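Local coordinates for protein beta-1,4-mannanase (Caldicellulosiruptor saccharolyticus, PDB 1PMH) that binds mannohexaose through a family 27 carbohydrate-binding module, a jellyroll beta-sandwich that probably directs the mannanase to its mannan substrate, at residues 28-36 against 47-55; 82-93 against 135-146. All coordinates share one frame; numbering follows the deposited sequence.

Following the chain from the N terminus, interaction 1 comes first: strand 30-36 turns back through a ten-residue connection and pairs with strand 47-53, closing a beta hairpin. Interaction 2 opens only later, at 82-93, and closes when strand 135-145 returns after helix 93-98 and the strands between 102 and 132, so it spans a much longer loop. The two loops follow in series, neither nesting nor crossing. Both pairings belong to one antiparallel sheet of the jellyroll sandwich, where strand 172-181 lies between them, bonded to strand 47-53 and to strand 84-92. Their centres lie about 16 Å apart and their nearest atoms about 6 Å, without touching.

Interaction 1 (28-36 against 47-55); sequences KCIKKVSVS and ALRLDVEFN. With EDO (1,2-ethanediol), chain D.
E53 N bonds C29 O at one end of the ladder, and S36 and A47 bond reciprocally at the other. Near the start the ladder slips by one residue: K31 and K32 both face D51, a classic beta bulge. D51 O takes a short bond from K31 N (2.7 Å) and a weak one from K32 N (3.5 Å), while D51 N returns a bond to K32 O.

The polar face carries a salt bridge along one strand. The extended R49 side chain lies side-on to D51, and its NE and NH2 both reach D51 OD1, each at 2.9 Å and in the guanidinium plane; NH1 turns to D38. D51 OD2 accepts from a water (2.7 Å) that also donates to R49 O and accepts from S34 OG, bridging the strands. A leucine in place of D51 would probably leave R49 NE and NH2 without their carboxylate and break this water bridge.

The strands form a beta hairpin in one sheet of the jellyroll sandwich, and the opposite side of the pair faces the core, where L65 and F162 of the other sheet meet it. There V33 and L50 lie side by side, and V33 CG1, anti to the backbone N (chi1 179°), reaches L48 CD1 at 3.8 Å. I30 CG1 meets V52 CG1.

At the hairpin's open end C29 SG makes a sulfur-aromatic contact at the edge of the F54 ring, 3.7 Å from CE1. K31 NZ bonds K28 O and O1 of a 1,2-ethanediol, a molecule probably carried over from crystallisation.

Interaction 2 (82-93 against 135-146); sequences YKSVEFEMFIPY and KDYTVIHKAFAI
Strands 84-92 and 135-145 pair antiparallel, the axes of these short segments approaching to 4.4 Å with 142° between their directions, and reciprocal backbone bonds join V85-F144, F87-K142, M89-I140 and I91-T138. They belong to one sheet of the jellyroll beta-sandwich, where strand 172-181 flanks 84-92 and strand 128-132 flanks 135-145.

V85, F87, M89 (selenomethionine) and I91 share a face with T138, I140, K142 and F144. The F87 and K142 side chains lie side by side, K142 CB 3.8 Å from F87 CE2. F87 CE2 also meets F144 CE2, the two rings lying oblique. F87 CE1 touches I140 CG2.

On the other face F90 runs beside one conformer of V139. At the far end Y93 N bonds D136 O from above the carbonyl plane, just as the helix begins.

H141 CG, anti to the backbone N (chi1 -176°), carries the ring out to E86. In one of its two conformers E88 puts CG over one ring face in a CH-pi contact and OE2 against N177. E86, also salt-bridged to R179 and R181, meets the ring edge: H141 NE2 donates to the anti side of E86 OE2, 2.8 Å away and nearly straight at 171°.

Interaction 1 (28-36 against 47-55)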
loop_
_atom_site.group_PDB
_atom_site.type_symbol
_atom_site.label_atom_id
_atom_site.label_comp_id
_atom_site.label_asym_id
_atom_site.label_seq_id
_atom_site.Cartn_x
_atom_site.Cartn_y
_atom_site.Cartn_z
ATOM N N LYS A 28 8.050 -6.228 -10.161
ATOM C CA LYS A 28 9.365 -6.706 -9.755
ATOM C C LYS A 28 9.266 -7.668 -8.577
ATOM O O LYS A 28 8.873 -8.822 -8.773
ATOM C CB LYS A 28 10.368 -5.554 -9.565
ATOM C CG LYS A 28 10.547 -4.615 -10.763
ATOM C CD LYS A 28 11.359 -5.230 -11.909
ATOM C CE LYS A 28 12.087 -4.182 -12.771
ATOM N NZ LYS A 28 11.374 -2.921 -13.223
ATOM N N CYS A 29 9.640 -7.258 -7.370
ATOM C CA CYS A 29 9.543 -8.110 -6.197
ATOM C C CYS A 29 8.133 -8.505 -5.854
ATOM O O CYS A 29 7.908 -9.512 -5.169
ATOM C CB CYS A 29 10.159 -7.423 -4.996
ATOM S SG CYS A 29 9.312 -5.882 -4.515
ATOM N N ILE A 30 7.143 -7.766 -6.333
ATOM C CA ILE A 30 5.758 -8.150 -6.180
ATOM C C ILE A 30 5.433 -9.126 -7.291
ATOM O O ILE A 30 5.394 -8.746 -8.455
ATOM C CB ILE A 30 4.836 -6.913 -6.218
ATOM C CG1 ILE A 30 5.171 -5.906 -5.133
ATOM C CG2 ILE A 30 3.394 -7.419 -6.133
ATOM C CD1 ILE A 30 4.623 -4.520 -5.395
ATOM N N LYS A 31 5.208 -10.393 -6.949
ATOM C CA LYS A 31 5.001 -11.472 -7.916
ATOM C C LYS A 31 3.551 -11.689 -8.338
ATOM O O LYS A 31 3.315 -12.306 -9.360
ATOM C CB LYS A 31 5.537 -12.786 -7.345
ATOM C CG LYS A 31 6.987 -12.703 -6.979
ATOM C CD LYS A 31 7.875 -12.143 -8.072
ATOM C CE LYS A 31 9.304 -12.141 -7.704
ATOM N NZ LYS A 31 10.098 -11.513 -8.777
ATOM N N LYS A 32 2.607 -11.252 -7.529
ATOM C CA LYS A 32 1.189 -11.424 -7.819
ATOM C C LYS A 32 0.408 -10.439 -7.010
ATOM O O LYS A 32 0.755 -10.142 -5.870
ATOM C CB LYS A 32 0.709 -12.845 -7.502
ATOM C CG LYS A 32 -0.701 -13.178 -7.978
ATOM C CD LYS A 32 -1.080 -14.589 -7.627
ATOM C CE LYS A 32 -2.555 -14.755 -7.860
ATOM N NZ LYS A 32 -2.866 -14.624 -9.309
ATOM N N VAL A 33 -0.617 -9.894 -7.645
ATOM C CA VAL A 33 -1.557 -8.968 -7.056
ATOM C C VAL A 33 -2.929 -9.623 -7.194
ATOM O O VAL A 33 -3.330 -10.041 -8.288
ATOM C CB VAL A 33 -1.555 -7.642 -7.763
ATOM C CG1 VAL A 33 -2.556 -6.687 -7.147
ATOM C CG2 VAL A 33 -0.203 -6.980 -7.746
ATOM N N SER A 34 -3.645 -9.772 -6.086
ATOM C CA SER A 34 -4.964 -10.409 -6.118
ATOM C C SER A 34 -5.840 -9.856 -5.010
ATOM O O SER A 34 -5.355 -9.256 -4.077
ATOM C CB SER A 34 -4.819 -11.939 -6.013
ATOM O OG SER A 34 -4.336 -12.304 -4.725
ATOM N N VAL A 35 -7.140 -10.123 -5.121
ATOM C CA VAL A 35 -8.081 -9.800 -4.057
ATOM C C VAL A 35 -8.215 -11.075 -3.224
ATOM O O VAL A 35 -8.332 -12.154 -3.761
ATOM C CB VAL A 35 -9.384 -9.176 -4.601
ATOM C CG1 VAL A 35 -10.131 -10.120 -5.546
ATOM C CG2 VAL A 35 -10.241 -8.637 -3.483
ATOM N N SER A 36 -8.225 -10.902 -1.920
ATOM C CA SER A 36 -8.225 -12.009 -0.994
ATOM C C SER A 36 -9.265 -11.850 0.105
ATOM O O SER A 36 -9.489 -10.756 0.583
ATOM C CB SER A 36 -6.816 -12.103 -0.384
ATOM O OG SER A 36 -6.664 -13.107 0.598
ATOM N N ALA A 47 -9.346 -7.888 0.974
ATOM C CA ALA A 47 -8.137 -7.086 1.033
ATOM C C ALA A 47 -7.313 -7.373 -0.198
ATOM O O ALA A 47 -7.492 -8.390 -0.852
ATOM C CB ALA A 47 -7.364 -7.376 2.298
ATOM N N LEU A 48 -6.384 -6.472 -0.487
ATOM C CA LEU A 48 -5.449 -6.638 -1.572
ATOM C C LEU A 48 -4.275 -7.436 -1.094
ATOM O O LEU A 48 -3.551 -7.002 -0.215
ATOM C CB LEU A 48 -5.052 -5.290 -2.146
ATOM C CG LEU A 48 -4.301 -5.323 -3.484
ATOM C CD1 LEU A 48 -5.253 -5.680 -4.606
ATOM C CD2 LEU A 48 -3.612 -4.009 -3.726
ATOM N N ARG A 49 -4.023 -8.580 -1.727
ATOM C CA ARG A 49 -2.898 -9.434 -1.403
ATOM C C ARG A 49 -1.770 -9.241 -2.413
ATOM O O ARG A 49 -1.981 -9.441 -3.632
ATOM C CB ARG A 49 -3.350 -10.909 -1.378
ATOM C CG ARG A 49 -2.217 -11.877 -1.066
ATOM C CD ARG A 49 -2.710 -13.299 -0.927
ATOM N NE ARG A 49 -1.580 -14.225 -0.880
ATOM C CZ ARG A 49 -1.493 -15.313 -0.166
ATOM N NH1 ARG A 49 -2.496 -15.755 0.574
ATOM N NH2 ARG A 49 -0.377 -16.007 -0.281
ATOM N N LEU A 50 -0.582 -8.936 -1.922
ATOM C CA LEU A 50 0.634 -8.792 -2.717
ATOM C C LEU A 50 1.545 -9.935 -2.318
ATOM O O LEU A 50 2.013 -10.002 -1.195
ATOM C CB LEU A 50 1.303 -7.461 -2.394
ATOM C CG LEU A 50 0.434 -6.206 -2.453
ATOM C CD1 LEU A 50 1.223 -4.979 -1.985
ATOM C CD2 LEU A 50 -0.162 -6.035 -3.819
ATOM N N ASP A 51 1.761 -10.871 -3.219
ATOM C CA ASP A 51 2.753 -11.940 -2.952
ATOM C C ASP A 51 4.101 -11.427 -3.335
ATOM O O ASP A 51 4.301 -11.082 -4.496
ATOM C CB ASP A 51 2.369 -13.191 -3.740
ATOM C CG ASP A 51 1.075 -13.769 -3.237
ATOM O OD1 ASP A 51 1.055 -14.126 -2.033
ATOM O OD2 ASP A 51 0.080 -13.871 -3.965
ATOM N N VAL A 52 4.997 -11.244 -2.357
ATOM C CA VAL A 52 6.311 -10.645 -2.570
ATOM C C VAL A 52 7.396 -11.692 -2.315
ATOM O O VAL A 52 7.226 -12.662 -1.564
ATOM C CB VAL A 52 6.544 -9.368 -1.734
ATOM C CG1 VAL A 52 5.410 -8.438 -1.857
ATOM C CG2 VAL A 52 6.818 -9.670 -0.282
ATOM N N GLU A 53 8.534 -11.423 -2.940
ATOM C CA GLU A 53 9.770 -12.121 -2.681
ATOM C C GLU A 53 10.910 -11.128 -2.627
ATOM O O GLU A 53 11.125 -10.394 -3.582
ATOM C CB GLU A 53 10.052 -13.170 -3.761
ATOM C CG GLU A 53 8.935 -14.163 -4.044
ATOM C CD GLU A 53 9.313 -15.198 -5.078
ATOM O OE1 GLU A 53 10.512 -15.324 -5.401
ATOM O OE2 GLU A 53 8.397 -15.918 -5.528
ATOM N N PHE A 54 11.613 -11.101 -1.507
ATOM C CA PHE A 54 12.774 -10.241 -1.362
ATOM C C PHE A 54 14.029 -11.099 -1.347
ATOM O O PHE A 54 14.000 -12.202 -0.828
ATOM C CB PHE A 54 12.699 -9.375 -0.106
ATOM C CG PHE A 54 11.514 -8.441 -0.030
ATOM C CD1 PHE A 54 11.128 -7.695 -1.115
ATOM C CD2 PHE A 54 10.833 -8.298 1.148
ATOM C CE1 PHE A 54 10.089 -6.768 -0.984
ATOM C CE2 PHE A 54 9.799 -7.385 1.278
ATOM C CZ PHE A 54 9.428 -6.647 0.199
ATOM N N ASN A 55 15.107 -10.526 -1.882
ATOM C CA ASN A 55 16.425 -11.186 -1.927
ATOM C C ASN A 55 17.347 -10.574 -0.870
ATOM O O ASN A 55 17.561 -9.361 -0.851
ATOM C CB ASN A 55 17.004 -10.935 -3.311
ATOM C CG ASN A 55 18.256 -11.766 -3.583
ATOM O OD1 ASN A 55 19.083 -11.909 -2.697
ATOM N ND2 ASN A 55 18.348 -12.368 -4.773
HETATM C C1 EDO D . 12.376 -10.960 -6.801
HETATM O O1 EDO D . 12.440 -10.386 -8.081
HETATM C C2 EDO D . 12.713 -9.790 -5.913
HETATM O O2 EDO D . 13.616 -10.402 -5.038
HETATM O O HOH W 1 -1.686 -12.033 -4.811
#

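Interaction 2 (82-93 against 135-146)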
loop_
_atom_site.group_PDB
_atom_site.type_symbol
_atom_site.label_atom_id
_atom_site.label_comp_id
_atom_site.label_asym_id
_atom_site.label_seq_id
_atom_site.Cartn_x
_atom_site.Cartn_y
_atom_site.Cartn_z
ATOM N N TYR A 82 -8.642 17.705 -0.427
ATOM C CA TYR A 82 -8.134 16.452 0.138
ATOM C C TYR A 82 -6.813 16.753 0.821
ATOM O O TYR A 82 -5.982 17.475 0.287
ATOM C CB TYR A 82 -7.961 15.387 -0.956
ATOM C CG TYR A 82 -9.282 14.928 -1.567
ATOM C CD1 TYR A 82 -9.870 15.598 -2.635
ATOM C CD2 TYR A 82 -9.951 13.813 -1.100
ATOM C CE1 TYR A 82 -11.057 15.177 -3.192
ATOM C CE2 TYR A 82 -11.152 13.363 -1.650
ATOM C CZ TYR A 82 -11.710 14.059 -2.677
ATOM O OH TYR A 82 -12.888 13.648 -3.262
ATOM N N LYS A 83 -6.619 16.187 2.016
ATOM C CA LYS A 83 -5.494 16.535 2.872
ATOM C C LYS A 83 -4.639 15.362 3.291
ATOM O O LYS A 83 -3.547 15.586 3.800
ATOM C CB LYS A 83 -5.926 17.345 4.110
ATOM C CG LYS A 83 -6.679 18.621 3.733
ATOM C CD LYS A 83 -6.865 19.477 4.957
ATOM C CE LYS A 83 -7.514 20.790 4.610
ATOM N NZ LYS A 83 -7.534 21.725 5.740
ATOM N N SER A 84 -5.088 14.124 3.065
ATOM C CA SER A 84 -4.307 12.980 3.479
ATOM C C SER A 84 -4.603 11.762 2.620
ATOM O O SER A 84 -5.667 11.646 2.023
ATOM C CB SER A 84 -4.542 12.641 4.969
ATOM O OG SER A 84 -5.852 12.208 5.234
ATOM N N VAL A 85 -3.651 10.847 2.615
ATOM C CA VAL A 85 -3.824 9.465 2.114
ATOM C C VAL A 85 -3.545 8.530 3.282
ATOM O O VAL A 85 -2.493 8.608 3.883
ATOM C CB VAL A 85 -2.884 9.156 0.930
ATOM C CG1 VAL A 85 -3.040 7.681 0.539
ATOM C CG2 VAL A 85 -3.249 10.083 -0.254
ATOM N N GLU A 86 -4.517 7.691 3.580
ATOM C CA GLU A 86 -4.474 6.766 4.683
ATOM C C GLU A 86 -4.491 5.338 4.160
ATOM O O GLU A 86 -5.043 5.070 3.085
ATOM C CB GLU A 86 -5.715 6.982 5.555
ATOM C CG GLU A 86 -5.704 6.217 6.858
ATOM C CD GLU A 86 -6.823 6.669 7.755
ATOM O OE1 GLU A 86 -7.114 7.902 7.740
ATOM O OE2 GLU A 86 -7.333 5.815 8.521
ATOM N N PHE A 87 -3.899 4.397 4.869
ATOM C CA PHE A 87 -3.883 2.996 4.456
ATOM C C PHE A 87 -3.620 2.113 5.657
ATOM O O PHE A 87 -3.090 2.574 6.683
ATOM C CB PHE A 87 -2.810 2.770 3.385
ATOM C CG PHE A 87 -1.425 2.964 3.921
ATOM C CD1 PHE A 87 -0.747 1.892 4.510
ATOM C CD2 PHE A 87 -0.858 4.223 3.971
ATOM C CE1 PHE A 87 0.440 2.088 5.149
ATOM C CE2 PHE A 87 0.378 4.407 4.616
ATOM C CZ PHE A 87 1.015 3.338 5.177
ATOM N N GLU A 88 -3.956 0.826 5.494
ATOM C CA GLU A 88 -3.583 -0.219 6.432
ATOM C C GLU A 88 -2.808 -1.274 5.654
ATOM O O GLU A 88 -3.215 -1.695 4.580
ATOM C CB GLU A 88 -4.836 -0.857 7.072
ATOM C CG GLU A 88 -5.672 0.113 7.896
ATOM C CD GLU A 88 -6.905 -0.508 8.535
ATOM O OE1 GLU A 88 -6.707 -1.366 9.396
ATOM O OE2 GLU A 88 -8.042 -0.070 8.234
HETATM N N MSE A 89 -1.741 -1.739 6.279
HETATM C CA MSE A 89 -0.852 -2.748 5.714
HETATM C C MSE A 89 -0.684 -3.858 6.719
HETATM O O MSE A 89 -0.505 -3.587 7.905
HETATM C CB MSE A 89 0.457 -2.054 5.405
HETATM C CG MSE A 89 1.485 -2.908 4.812
HETATM SE SE MSE A 89 3.178 -1.942 4.628
HETATM C CE MSE A 89 2.662 -0.612 3.732
ATOM N N PHE A 90 -0.709 -5.110 6.255
ATOM C CA PHE A 90 -0.706 -6.287 7.113
ATOM C C PHE A 90 0.372 -7.247 6.622
ATOM O O PHE A 90 0.359 -7.612 5.450
ATOM C CB PHE A 90 -2.058 -7.037 7.094
ATOM C CG PHE A 90 -3.255 -6.160 7.386
ATOM C CD1 PHE A 90 -3.761 -5.309 6.446
ATOM C CD2 PHE A 90 -3.875 -6.234 8.609
ATOM C CE1 PHE A 90 -4.815 -4.473 6.720
ATOM C CE2 PHE A 90 -4.947 -5.396 8.897
ATOM C CZ PHE A 90 -5.386 -4.516 7.946
ATOM N N ILE A 91 1.206 -7.736 7.528
ATOM C CA ILE A 91 2.212 -8.734 7.163
ATOM C C ILE A 91 2.110 -9.849 8.199
ATOM O O ILE A 91 2.190 -9.583 9.390
ATOM C CB ILE A 91 3.653 -8.174 7.146
ATOM C CG1 ILE A 91 3.737 -6.809 6.448
ATOM C CG2 ILE A 91 4.546 -9.193 6.482
ATOM C CD1 ILE A 91 3.646 -5.586 7.350
ATOM N N PRO A 92 1.960 -11.114 7.774
ATOM C CA PRO A 92 1.919 -12.245 8.733
ATOM C C PRO A 92 3.102 -12.137 9.704
ATOM O O PRO A 92 4.261 -12.162 9.303
ATOM C CB PRO A 92 2.029 -13.458 7.828
ATOM C CG PRO A 92 1.496 -13.040 6.566
ATOM C CD PRO A 92 1.794 -11.608 6.391
ATOM N N TYR A 93 2.809 -12.114 10.997
ATOM C CA TYR A 93 3.781 -11.815 12.012
ATOM C C TYR A 93 4.819 -12.875 12.160
ATOM O O TYR A 93 6.013 -12.574 12.213
ATOM C CB TYR A 93 3.104 -11.550 13.354
ATOM C CG TYR A 93 4.067 -11.201 14.455
ATOM C CD1 TYR A 93 4.454 -9.886 14.703
ATOM C CD2 TYR A 93 4.659 -12.208 15.215
ATOM C CE1 TYR A 93 5.366 -9.602 15.690
ATOM C CE2 TYR A 93 5.577 -11.917 16.200
ATOM C CZ TYR A 93 5.937 -10.609 16.421
ATOM O OH TYR A 93 6.863 -10.300 17.394
ATOM N N LYS A 135 -4.548 -15.907 12.970
ATOM C CA LYS A 135 -3.165 -15.648 12.644
ATOM C C LYS A 135 -2.834 -14.237 13.093
ATOM O O LYS A 135 -3.606 -13.312 12.937
ATOM C CB LYS A 135 -2.982 -15.773 11.124
ATOM C CG LYS A 135 -1.581 -15.723 10.609
ATOM C CD LYS A 135 -1.475 -16.292 9.179
ATOM C CE LYS A 135 -0.275 -17.225 9.036
ATOM N NZ LYS A 135 0.973 -16.733 9.722
ATOM N N ASP A 136 -1.622 -14.078 13.604
ATOM C CA ASP A 136 -1.120 -12.780 13.969
ATOM C C ASP A 136 -0.534 -12.021 12.785
ATOM O O ASP A 136 0.140 -12.652 11.959
ATOM C CB ASP A 136 -0.081 -12.895 15.095
ATOM C CG ASP A 136 -0.656 -13.415 16.379
ATOM O OD1 ASP A 136 -1.824 -13.104 16.703
ATOM O OD2 ASP A 136 0.022 -14.172 17.088
ATOM N N TYR A 137 -0.715 -10.699 12.779
ATOM C CA TYR A 137 -0.190 -9.827 11.761
ATOM C C TYR A 137 0.493 -8.625 12.383
ATOM O O TYR A 137 0.001 -8.059 13.367
ATOM C CB TYR A 137 -1.313 -9.289 10.879
ATOM C CG TYR A 137 -1.931 -10.388 10.041
ATOM C CD1 TYR A 137 -2.962 -11.205 10.519
ATOM C CD2 TYR A 137 -1.471 -10.661 8.773
ATOM C CE1 TYR A 137 -3.471 -12.237 9.760
ATOM C CE2 TYR A 137 -1.958 -11.694 7.991
ATOM C CZ TYR A 137 -2.964 -12.515 8.504
ATOM O OH TYR A 137 -3.455 -13.556 7.760
ATOM N N THR A 138 1.578 -8.190 11.751
ATOM C CA THR A 138 2.095 -6.829 11.916
ATOM C C THR A 138 1.204 -5.907 11.123
ATOM O O THR A 138 0.996 -6.154 9.933
ATOM C CB THR A 138 3.512 -6.791 11.318
ATOM O OG1 THR A 138 4.350 -7.747 11.961
ATOM C CG2 THR A 138 4.107 -5.411 11.363
ATOM N N VAL A 139 0.659 -4.876 11.777
ATOM C CA VAL A 139 -0.244 -3.950 11.126
ATOM C C VAL A 139 0.294 -2.543 11.229
ATOM O O VAL A 139 0.607 -2.030 12.309
ATOM C CB VAL A 139 -1.610 -4.033 11.782
ATOM C CG1 VAL A 139 -2.583 -3.040 11.132
ATOM C CG2 VAL A 139 -2.154 -5.475 11.712
ATOM N N ILE A 140 0.406 -1.904 10.073
ATOM C CA ILE A 140 0.847 -0.516 9.907
ATOM C C ILE A 140 -0.347 0.249 9.401
ATOM O O ILE A 140 -0.914 -0.068 8.374
ATOM C CB ILE A 140 2.023 -0.428 8.950
ATOM C CG1 ILE A 140 3.202 -1.157 9.591
ATOM C CG2 ILE A 140 2.387 1.032 8.644
ATOM C CD1 ILE A 140 4.366 -1.343 8.721
ATOM N N HIS A 141 -0.723 1.262 10.156
ATOM C CA HIS A 141 -1.872 2.095 9.829
ATOM C C HIS A 141 -1.409 3.532 9.935
ATOM O O HIS A 141 -1.121 4.020 11.035
ATOM C CB HIS A 141 -3.007 1.822 10.815
ATOM C CG HIS A 141 -4.271 2.555 10.526
ATOM N ND1 HIS A 141 -5.365 2.492 11.362
ATOM C CD2 HIS A 141 -4.657 3.295 9.465
ATOM C CE1 HIS A 141 -6.388 3.065 10.752
ATOM N NE2 HIS A 141 -5.938 3.732 9.710
ATOM N N LYS A 142 -1.329 4.235 8.800
ATOM C CA LYS A 142 -0.773 5.594 8.768
ATOM C C LYS A 142 -1.610 6.437 7.838
ATOM O O LYS A 142 -2.268 5.913 6.957
ATOM C CB LYS A 142 0.665 5.628 8.201
ATOM C CG LYS A 142 1.701 4.851 8.953
ATOM C CD LYS A 142 2.145 5.565 10.184
ATOM C CE LYS A 142 3.398 4.958 10.799
ATOM N NZ LYS A 142 3.452 5.243 12.273
ATOM N N ALA A 143 -1.485 7.743 8.036
ATOM C CA ALA A 143 -1.942 8.744 7.090
ATOM C C ALA A 143 -0.817 9.707 6.819
ATOM O O ALA A 143 -0.200 10.183 7.752
ATOM C CB ALA A 143 -3.165 9.483 7.608
ATOM N N PHE A 144 -0.597 10.020 5.554
ATOM C CA PHE A 144 0.392 10.994 5.144
ATOM C C PHE A 144 -0.278 12.204 4.534
ATOM O O PHE A 144 -1.292 12.053 3.845
ATOM C CB PHE A 144 1.379 10.394 4.144
ATOM C CG PHE A 144 2.173 9.251 4.658
ATOM C CD1 PHE A 144 2.860 9.351 5.829
ATOM C CD2 PHE A 144 2.296 8.077 3.943
ATOM C CE1 PHE A 144 3.580 8.268 6.305
ATOM C CE2 PHE A 144 3.070 7.049 4.373
ATOM C CZ PHE A 144 3.684 7.113 5.566
ATOM N N ALA A 145 0.309 13.376 4.739
ATOM C CA ALA A 145 -0.243 14.605 4.217
ATOM C C ALA A 145 -0.159 14.685 2.705
ATOM O O ALA A 145 0.867 14.338 2.099
ATOM C CB ALA A 145 0.463 15.819 4.810
ATOM N N ILE A 146 -1.215 15.223 2.095
ATOM C CA ILE A 146 -1.147 15.755 0.739
ATOM C C ILE A 146 -0.700 17.220 0.892
ATOM O O ILE A 146 -1.431 17.995 1.506
ATOM C CB ILE A 146 -2.476 15.647 -0.007
ATOM C CG1 ILE A 146 -2.942 14.190 -0.092
ATOM C CG2 ILE A 146 -2.377 16.266 -1.378
ATOM C CD1 ILE A 146 -4.332 14.005 -0.638
#